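Local coordinates for protein glycosyl hydrolase family 26 (Bacteroides ovatus, PDB 4ZXO) that hydrolyses the beta-mannan backbone of galactomannan as a family GH26 beta-mannanase, probably in the galactomannan breakdown of this gut bacterium, at residues N18-F29 and K332-Y343. Residues are numbered along the deposited sequence; the frame is centred on the assembly and turned at random.
Sequences NLKQAERKGILF and KILFVGDNFELY. With K (potassium ion), chain B.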
loop_
_atom_site.group_PDB
_atom_site.type_symbol
_atom_site.label_atom_id
_atom_site.label_comp_id
_atom_site.label_asym_id
_atom_site.label_seq_id
_atom_site.Cartn_x
_atom_site.Cartn_y
_atom_site.Cartn_z
ATOM N N ASN A 18 -0.636 16.875 0.879
ATOM C CA ASN A 18 0.074 16.636 2.121
ATOM C C ASN A 18 1.139 15.542 1.961
ATOM O O ASN A 18 2.237 15.657 2.544
ATOM C CB ASN A 18 -0.954 16.338 3.236
ATOM C CG ASN A 18 -1.602 17.634 3.743
ATOM O OD1 ASN A 18 -0.883 18.519 4.214
ATOM N ND2 ASN A 18 -2.884 17.795 3.554
ATOM N N LEU A 19 0.883 14.529 1.124
ATOM C CA LEU A 19 1.943 13.540 0.829
ATOM C C LEU A 19 3.136 14.224 0.179
ATOM O O LEU A 19 4.298 13.877 0.449
ATOM C CB LEU A 19 1.409 12.434 -0.084
ATOM C CG LEU A 19 0.339 11.557 0.587
ATOM C CD1 LEU A 19 -0.144 10.455 -0.388
ATOM C CD2 LEU A 19 0.859 10.929 1.885
ATOM N N LYS A 20 2.853 15.262 -0.621
ATOM C CA LYS A 20 3.921 15.986 -1.308
ATOM C C LYS A 20 4.751 16.886 -0.394
ATOM O O LYS A 20 5.774 17.385 -0.821
ATOM C CB LYS A 20 3.359 16.808 -2.474
ATOM C CG LYS A 20 3.005 15.924 -3.649
ATOM C CD LYS A 20 2.206 16.742 -4.661
ATOM C CE LYS A 20 1.817 15.847 -5.876
ATOM N NZ LYS A 20 2.790 15.537 -7.072
ATOM N N GLN A 21 4.349 17.095 0.849
ATOM C CA GLN A 21 5.223 17.885 1.721
ATOM C C GLN A 21 5.873 17.008 2.790
ATOM O O GLN A 21 6.294 17.471 3.830
ATOM C CB GLN A 21 4.496 19.065 2.360
ATOM C CG GLN A 21 3.351 18.718 3.208
ATOM C CD GLN A 21 2.758 19.964 3.854
ATOM O OE1 GLN A 21 3.388 21.039 3.840
ATOM N NE2 GLN A 21 1.542 19.843 4.416
ATOM N N ALA A 22 6.029 15.731 2.461
ATOM C CA ALA A 22 6.737 14.797 3.334
ATOM C C ALA A 22 8.085 15.275 3.846
ATOM O O ALA A 22 8.447 14.987 4.976
ATOM C CB ALA A 22 6.933 13.472 2.602
ATOM N N GLU A 23 8.864 15.941 2.997
ATOM C CA GLU A 23 10.189 16.358 3.416
ATOM C C GLU A 23 10.068 17.251 4.668
ATOM O O GLU A 23 10.910 17.190 5.597
ATOM C CB GLU A 23 10.905 17.067 2.271
ATOM C CG GLU A 23 12.331 17.406 2.612
ATOM C CD GLU A 23 13.165 17.525 1.365
ATOM O OE1 GLU A 23 12.708 18.217 0.429
ATOM O OE2 GLU A 23 14.251 16.904 1.321
ATOM N N ARG A 24 8.989 18.035 4.732
ATOM C CA ARG A 24 8.794 18.988 5.833
ATOM C C ARG A 24 8.137 18.325 7.040
ATOM O O ARG A 24 8.338 18.720 8.169
ATOM C CB ARG A 24 7.917 20.151 5.354
ATOM C CG ARG A 24 8.637 21.162 4.411
ATOM C CD ARG A 24 7.746 22.403 4.064
ATOM N NE ARG A 24 7.220 23.052 5.284
ATOM C CZ ARG A 24 7.680 24.174 5.865
ATOM N NH1 ARG A 24 8.649 24.919 5.295
ATOM N NH2 ARG A 24 7.130 24.563 7.035
ATOM N N LYS A 25 7.285 17.350 6.795
ATOM C CA LYS A 25 6.402 16.856 7.876
ATOM C C LYS A 25 6.895 15.573 8.517
ATOM O O LYS A 25 6.593 15.314 9.674
ATOM C CB LYS A 25 4.975 16.612 7.338
ATOM C CG LYS A 25 4.268 17.843 6.720
ATOM C CD LYS A 25 3.992 18.923 7.743
ATOM C CE LYS A 25 2.828 18.549 8.626
ATOM N NZ LYS A 25 2.473 19.725 9.541
ATOM N N GLY A 26 7.568 14.723 7.740
ATOM C CA GLY A 26 8.012 13.435 8.284
ATOM C C GLY A 26 7.368 12.294 7.518
ATOM O O GLY A 26 6.720 12.515 6.489
ATOM N N ILE A 27 7.536 11.099 8.063
ATOM C CA ILE A 27 7.167 9.840 7.408
ATOM C C ILE A 27 6.035 9.182 8.184
ATOM O O ILE A 27 6.236 8.791 9.330
ATOM C CB ILE A 27 8.348 8.860 7.357
ATOM C CG1 ILE A 27 9.612 9.476 6.752
ATOM C CG2 ILE A 27 7.954 7.626 6.532
ATOM C CD1 ILE A 27 10.852 8.595 6.850
ATOM N N LEU A 28 4.851 9.046 7.591
ATOM C CA LEU A 28 3.780 8.305 8.285
ATOM C C LEU A 28 4.132 6.873 8.453
ATOM O O LEU A 28 4.602 6.258 7.516
ATOM C CB LEU A 28 2.467 8.409 7.491
ATOM C CG LEU A 28 1.871 9.831 7.383
ATOM C CD1 LEU A 28 0.938 9.925 6.125
ATOM C CD2 LEU A 28 1.136 10.192 8.661
ATOM N N PHE A 29 3.884 6.318 9.640
ATOM C CA PHE A 29 4.109 4.902 9.837
ATOM C C PHE A 29 2.855 4.096 9.574
ATOM O O PHE A 29 1.772 4.471 10.059
ATOM C CB PHE A 29 4.576 4.617 11.254
ATOM C CG PHE A 29 4.939 3.161 11.456
ATOM C CD1 PHE A 29 6.137 2.647 10.933
ATOM C CD2 PHE A 29 4.063 2.288 12.064
ATOM C CE1 PHE A 29 6.461 1.268 11.071
ATOM C CE2 PHE A 29 4.388 0.926 12.197
ATOM C CZ PHE A 29 5.581 0.419 11.715
ATOM N N LYS A 332 10.803 12.062 13.217
ATOM C CA LYS A 332 10.660 11.768 11.786
ATOM C C LYS A 332 9.521 10.834 11.494
ATOM O O LYS A 332 9.161 10.688 10.337
ATOM C CB LYS A 332 11.971 11.187 11.253
ATOM C CG LYS A 332 13.102 12.169 11.504
ATOM C CD LYS A 332 14.457 11.676 11.053
ATOM C CE LYS A 332 15.493 12.789 11.250
ATOM N NZ LYS A 332 16.837 12.307 10.889
ATOM N N ILE A 333 8.961 10.172 12.509
ATOM C CA ILE A 333 7.992 9.116 12.212
ATOM C C ILE A 333 6.651 9.456 12.802
ATOM O O ILE A 333 6.585 9.729 14.022
ATOM C CB ILE A 333 8.451 7.739 12.796
ATOM C CG1 ILE A 333 9.884 7.370 12.386
ATOM C CG2 ILE A 333 7.499 6.543 12.430
ATOM C CD1 ILE A 333 10.119 7.235 10.907
ATOM N N LEU A 334 5.594 9.398 11.981
ATOM C CA LEU A 334 4.328 10.003 12.347
ATOM C C LEU A 334 3.231 8.955 12.568
ATOM O O LEU A 334 3.006 8.051 11.751
ATOM C CB LEU A 334 3.866 10.981 11.290
ATOM C CG LEU A 334 4.851 12.062 10.873
ATOM C CD1 LEU A 334 4.278 12.807 9.674
ATOM C CD2 LEU A 334 5.181 13.006 11.995
ATOM N N PHE A 335 2.518 9.126 13.661
ATOM C CA PHE A 335 1.418 8.273 14.058
ATOM C C PHE A 335 0.229 9.190 14.237
ATOM O O PHE A 335 0.388 10.416 14.429
ATOM C CB PHE A 335 1.714 7.514 15.402
ATOM C CG PHE A 335 2.808 6.511 15.293
ATOM C CD1 PHE A 335 2.520 5.138 15.277
ATOM C CD2 PHE A 335 4.152 6.928 15.220
ATOM C CE1 PHE A 335 3.548 4.181 15.156
ATOM C CE2 PHE A 335 5.172 5.985 15.097
ATOM C CZ PHE A 335 4.874 4.601 15.044
ATOM N N VAL A 336 -0.958 8.613 14.275
ATOM C CA VAL A 336 -2.142 9.396 14.603
ATOM C C VAL A 336 -1.970 10.149 15.913
ATOM O O VAL A 336 -1.508 9.559 16.898
ATOM C CB VAL A 336 -3.361 8.472 14.682
ATOM C CG1 VAL A 336 -4.539 9.213 15.268
ATOM C CG2 VAL A 336 -3.691 7.922 13.258
ATOM N N GLY A 337 -2.335 11.441 15.937
ATOM C CA GLY A 337 -2.034 12.346 17.071
ATOM C C GLY A 337 -0.855 13.290 16.826
ATOM O O GLY A 337 -0.742 14.361 17.446
ATOM N N ASP A 338 0.031 12.937 15.892
ATOM C CA ASP A 338 1.164 13.808 15.573
ATOM C C ASP A 338 0.759 14.980 14.680
ATOM O O ASP A 338 -0.409 15.100 14.295
ATOM C CB ASP A 338 2.270 12.973 14.943
ATOM C CG ASP A 338 2.855 11.951 15.937
ATOM O OD1 ASP A 338 2.760 12.184 17.158
ATOM O OD2 ASP A 338 3.418 10.922 15.529
ATOM N N ASN A 339 1.711 15.862 14.371
ATOM C CA ASN A 339 1.381 17.148 13.774
ATOM C C ASN A 339 1.258 17.076 12.266
ATOM O O ASN A 339 2.189 17.488 11.528
ATOM C CB ASN A 339 2.432 18.175 14.153
ATOM C CG ASN A 339 2.061 19.575 13.731
ATOM O OD1 ASN A 339 0.886 19.883 13.509
ATOM N ND2 ASN A 339 3.040 20.429 13.643
ATOM N N PHE A 340 0.121 16.551 11.811
ATOM C CA PHE A 340 -0.202 16.568 10.394
ATOM C C PHE A 340 -1.725 16.628 10.299
ATOM O O PHE A 340 -2.406 16.270 11.254
ATOM C CB PHE A 340 0.371 15.319 9.667
ATOM C CG PHE A 340 -0.167 14.031 10.213
ATOM C CD1 PHE A 340 -1.344 13.478 9.714
ATOM C CD2 PHE A 340 0.506 13.357 11.217
ATOM C CE1 PHE A 340 -1.891 12.298 10.240
ATOM C CE2 PHE A 340 -0.017 12.171 11.742
ATOM C CZ PHE A 340 -1.194 11.621 11.241
ATOM N N GLU A 341 -2.253 17.117 9.182
ATOM C CA GLU A 341 -3.698 17.122 8.935
ATOM C C GLU A 341 -3.803 16.799 7.455
ATOM O O GLU A 341 -3.643 17.679 6.592
ATOM C CB GLU A 341 -4.356 18.478 9.248
ATOM C CG GLU A 341 -4.250 18.821 10.723
ATOM C CD GLU A 341 -4.829 20.173 11.011
ATOM O OE1 GLU A 341 -4.087 21.203 10.913
ATOM O OE2 GLU A 341 -6.033 20.206 11.334
ATOM N N LEU A 342 -4.042 15.536 7.154
ATOM C CA LEU A 342 -3.966 15.051 5.785
ATOM C C LEU A 342 -5.056 15.573 4.854
ATOM O O LEU A 342 -4.854 15.611 3.665
ATOM C CB LEU A 342 -4.031 13.550 5.812
ATOM C CG LEU A 342 -2.953 12.821 6.615
ATOM C CD1 LEU A 342 -3.207 11.305 6.458
ATOM C CD2 LEU A 342 -1.600 13.190 6.036
ATOM N N TYR A 343 -6.199 16.011 5.397
ATOM C CA TYR A 343 -7.342 16.220 4.545
ATOM C C TYR A 343 -7.690 17.702 4.525
ATOM O O TYR A 343 -8.746 18.044 4.063
ATOM C CB TYR A 343 -8.511 15.372 5.019
ATOM C CG TYR A 343 -8.107 13.942 5.086
ATOM C CD1 TYR A 343 -7.778 13.255 3.914
ATOM C CD2 TYR A 343 -8.007 13.271 6.305
ATOM C CE1 TYR A 343 -7.362 11.947 3.950
ATOM C CE2 TYR A 343 -7.594 11.940 6.349
ATOM C CZ TYR A 343 -7.273 11.296 5.167
ATOM O OH TYR A 343 -6.884 9.964 5.221
HETATM K K K B . 6.926 10.217 16.349
HETATM O O HOH W 1 -0.246 17.942 7.191
HETATM O O HOH W 2 -2.455 20.124 6.582
HETATM O O HOH W 3 5.068 16.964 11.440
HETATM O O HOH W 4 -0.124 19.749 10.934
HETATM O O HOH W 5 5.263 12.206 18.091
HETATM O O HOH W 6 7.788 11.878 18.185
HETATM O O HOH W 7 4.639 9.806 17.142
HETATM O O HOH W 8 6.104 12.804 15.991
#
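Ile27 and Leu28 pair in parallel with Ile333 and Leu334 through three backbone hydrogen bonds. Ile27 N gives to Lys332 O, Leu334 N to Ile27 O, and Phe29 N to Leu334 O at 2.9 Å, nearly straight at 175°. From Leu28 CB, a chi1 of -65° sets CG beside the backbone N, and the two methyls part toward Phe340 and Leu342. CD2 sits over the centre of the Phe340 ring, a CH-pi contact 3.8 Å from the centroid, and also packs on Leu334 CB. CD1 meets Leu342 CD2 tip to tip at 4.1 Å. Next along the strand, Phe29 CB lies over one face of the Phe335 ring, offset toward its rim. The two rings are near parallel but slid apart, and barely overlap.

Asn18 ND2 gives a weak bond to Leu342 O (2.9 Å) and another hydrogen bond to Lys344 O. Asn18 OD1 takes Gln21 NE2 at 2.8 Å, and a water lies between Asn18 OD1 and Glu341 N. A leucine here would probably leave Leu342 O and Lys344 O without their ND2 donor and Gln21 NE2 without its acceptor. Lys25 NZ reaches Asn339 O weakly.

Ile333 O binds potassium at 2.4 Å, with Ser328 O, Ser330 O and four waters. Strand 333-334 branches off the first part of strand 27-32, outside the ring of eight parallel strands that forms the TIM barrel of this GH26 enzyme.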